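Local coordinates for C-type lectin domain family 4 member F (PDB 6JJJ), which is a trimeric Kupffer cell receptor of the C-type lectin family with affinity for galactose and fucose, and could take part in endocytosis, at residues 37-42 and 144-149. Sequence-based numbering, arbitrary orientation.
Sequences YFSRDK and YPWVCK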
loop_
_atom_site.group_PDB
_atom_site.type_symbol
_atom_site.label_atom_id
_atom_site.label_comp_id
_atom_site.label_asym_id
_atom_site.label_seq_id
_atom_site.Cartn_x
_atom_site.Cartn_y
_atom_site.Cartn_z
ATOM N N TYR A 37 -5.366 -12.341 -0.374
ATOM C CA TYR A 37 -3.945 -12.632 -0.521
ATOM C C TYR A 37 -3.768 -13.791 -1.493
ATOM O O TYR A 37 -4.258 -14.896 -1.240
ATOM C CB TYR A 37 -3.311 -12.966 0.831
ATOM C CG TYR A 37 -1.864 -13.389 0.738
ATOM C CD1 TYR A 37 -0.839 -12.454 0.772
ATOM C CD2 TYR A 37 -1.524 -14.729 0.618
ATOM C CE1 TYR A 37 0.488 -12.843 0.685
ATOM C CE2 TYR A 37 -0.206 -15.126 0.534
ATOM C CZ TYR A 37 0.796 -14.179 0.566
ATOM O OH TYR A 37 2.111 -14.581 0.480
ATOM N N PHE A 38 -3.056 -13.542 -2.588
ATOM C CA PHE A 38 -2.745 -14.567 -3.579
ATOM C C PHE A 38 -1.329 -15.064 -3.320
ATOM O O PHE A 38 -0.370 -14.288 -3.400
ATOM C CB PHE A 38 -2.907 -14.017 -4.994
ATOM C CG PHE A 38 -4.307 -13.565 -5.297
ATOM C CD1 PHE A 38 -4.744 -12.316 -4.886
ATOM C CD2 PHE A 38 -5.194 -14.394 -5.962
ATOM C CE1 PHE A 38 -6.036 -11.897 -5.144
ATOM C CE2 PHE A 38 -6.488 -13.978 -6.226
ATOM C CZ PHE A 38 -6.909 -12.730 -5.819
ATOM N N SER A 39 -1.203 -16.346 -2.988
ATOM C CA SER A 39 0.052 -16.855 -2.460
ATOM C C SER A 39 1.124 -16.895 -3.547
ATOM O O SER A 39 0.841 -16.957 -4.749
ATOM C CB SER A 39 -0.142 -18.250 -1.861
ATOM O OG SER A 39 -0.470 -19.197 -2.862
ATOM N N ARG A 40 2.380 -16.842 -3.100
ATOM C CA ARG A 40 3.530 -16.990 -3.980
ATOM C C ARG A 40 4.134 -18.387 -3.928
ATOM O O ARG A 40 4.847 -18.775 -4.860
ATOM C CB ARG A 40 4.601 -15.948 -3.624
ATOM C CG ARG A 40 5.197 -16.084 -2.232
ATOM C CD ARG A 40 6.085 -14.888 -1.885
ATOM N NE ARG A 40 5.474 -14.006 -0.891
ATOM C CZ ARG A 40 5.600 -14.161 0.423
ATOM N NH1 ARG A 40 6.319 -15.164 0.910
ATOM N NH2 ARG A 40 5.010 -13.312 1.254
ATOM N N ASP A 41 3.848 -19.148 -2.874
ATOM C CA ASP A 41 4.245 -20.543 -2.749
ATOM C C ASP A 41 3.051 -21.434 -3.080
ATOM O O ASP A 41 1.923 -20.966 -3.255
ATOM C CB ASP A 41 4.761 -20.814 -1.330
ATOM C CG ASP A 41 5.557 -22.103 -1.224
ATOM O OD1 ASP A 41 5.835 -22.737 -2.264
ATOM O OD2 ASP A 41 5.908 -22.478 -0.086
ATOM N N LYS A 42 3.309 -22.736 -3.172
ATOM C CA LYS A 42 2.271 -23.730 -3.419
ATOM C C LYS A 42 2.313 -24.772 -2.311
ATOM O O LYS A 42 3.382 -25.305 -1.998
ATOM C CB LYS A 42 2.453 -24.397 -4.786
ATOM C CG LYS A 42 3.743 -25.181 -4.931
ATOM C CD LYS A 42 3.868 -25.816 -6.312
ATOM C CE LYS A 42 3.988 -24.770 -7.419
ATOM N NZ LYS A 42 2.671 -24.390 -8.001
ATOM N N TYR A 144 -1.289 -27.017 -4.429
ATOM C CA TYR A 144 -1.588 -25.866 -5.261
ATOM C C TYR A 144 -1.357 -24.584 -4.472
ATOM O O TYR A 144 -1.270 -24.608 -3.240
ATOM C CB TYR A 144 -3.042 -25.885 -5.750
ATOM C CG TYR A 144 -3.345 -26.943 -6.778
ATOM C CD1 TYR A 144 -3.139 -26.705 -8.130
ATOM C CD2 TYR A 144 -3.849 -28.178 -6.399
ATOM C CE1 TYR A 144 -3.419 -27.671 -9.073
ATOM C CE2 TYR A 144 -4.130 -29.148 -7.334
ATOM C CZ TYR A 144 -3.916 -28.890 -8.669
ATOM O OH TYR A 144 -4.200 -29.861 -9.601
ATOM N N PRO A 145 -1.255 -23.439 -5.150
ATOM C CA PRO A 145 -1.337 -22.156 -4.431
ATOM C C PRO A 145 -2.762 -21.917 -3.953
ATOM O O PRO A 145 -3.633 -22.767 -4.165
ATOM C CB PRO A 145 -0.890 -21.127 -5.476
ATOM C CG PRO A 145 -1.184 -21.779 -6.796
ATOM C CD PRO A 145 -1.023 -23.268 -6.596
ATOM N N TRP A 146 -3.024 -20.778 -3.319
ATOM C CA TRP A 146 -4.319 -20.556 -2.693
ATOM C C TRP A 146 -4.617 -19.064 -2.622
ATOM O O TRP A 146 -3.811 -18.225 -3.026
ATOM C CB TRP A 146 -4.356 -21.155 -1.286
ATOM C CG TRP A 146 -3.408 -20.465 -0.347
ATOM C CD1 TRP A 146 -3.681 -19.394 0.452
ATOM C CD2 TRP A 146 -2.033 -20.790 -0.124
ATOM N NE1 TRP A 146 -2.562 -19.038 1.166
ATOM C CE2 TRP A 146 -1.536 -19.879 0.829
ATOM C CE3 TRP A 146 -1.170 -21.765 -0.637
ATOM C CZ2 TRP A 146 -0.219 -19.916 1.280
ATOM C CZ3 TRP A 146 0.136 -21.801 -0.186
ATOM C CH2 TRP A 146 0.600 -20.882 0.761
ATOM N N VAL A 147 -5.795 -18.740 -2.094
ATOM C CA VAL A 147 -6.201 -17.358 -1.858
ATOM C C VAL A 147 -6.901 -17.277 -0.506
ATOM O O VAL A 147 -7.844 -18.031 -0.240
ATOM C CB VAL A 147 -7.109 -16.841 -2.993
ATOM C CG1 VAL A 147 -8.279 -17.791 -3.210
ATOM C CG2 VAL A 147 -7.586 -15.432 -2.696
ATOM N N CYS A 148 -6.450 -16.355 0.339
ATOM C CA CYS A 148 -7.077 -16.091 1.627
ATOM C C CYS A 148 -8.008 -14.889 1.520
ATOM O O CYS A 148 -7.815 -14.008 0.679
ATOM C CB CYS A 148 -6.032 -15.815 2.713
ATOM S SG CYS A 148 -4.694 -17.029 2.898
ATOM N N LYS A 149 -9.017 -14.850 2.392
ATOM C CA LYS A 149 -9.921 -13.707 2.478
ATOM C C LYS A 149 -10.012 -13.225 3.920
ATOM O O LYS A 149 -10.043 -14.029 4.856
ATOM C CB LYS A 149 -11.331 -14.042 1.956
ATOM C CG LYS A 149 -12.302 -12.864 2.026
ATOM C CD LYS A 149 -13.444 -12.986 1.026
ATOM C CE LYS A 149 -14.593 -13.830 1.563
ATOM N NZ LYS A 149 -15.767 -13.810 0.642
#
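S39 and W146 meet across the contact, one on each segment. CB of S39 sits over the centre of the indole's six-membered ring, 3.4 Å from its centroid, a CH-pi contact. With chi1 at 66°, OG lies between the backbone N and carbonyl carbon of S39; there it accepts the W146 amide (N to OG 3.0 Å) and donates to D41 O (OG to O 3.0 Å), a bond lying in the carbonyl plane. One hydroxyl thus ties the bend at 39-41 to segment 144-149. S39 N donates to W146 O (N to O 3.2 Å), nearly straight at 171°. Y37 and C148 form a hydrogen-bonded pair and F38 and V147 a non-hydrogen-bonded pair, joining antiparallel strands 34-38 and 147-151 and bringing the start of the C-type lectin domain beside its end. C148 carries the disulfide to C52 of helix 45-54, on the same side of the sheet as Y37. The other side belongs to F38 and V147: CG2, anti to the backbone N of V147, lies over one face of the phenyl ring, shifted toward its rim, with L71 of helix 65-75 touching both side chains. At the K42 end, K42 and P145 lie side by side, K42 CB 4.1 Å from P145 CD.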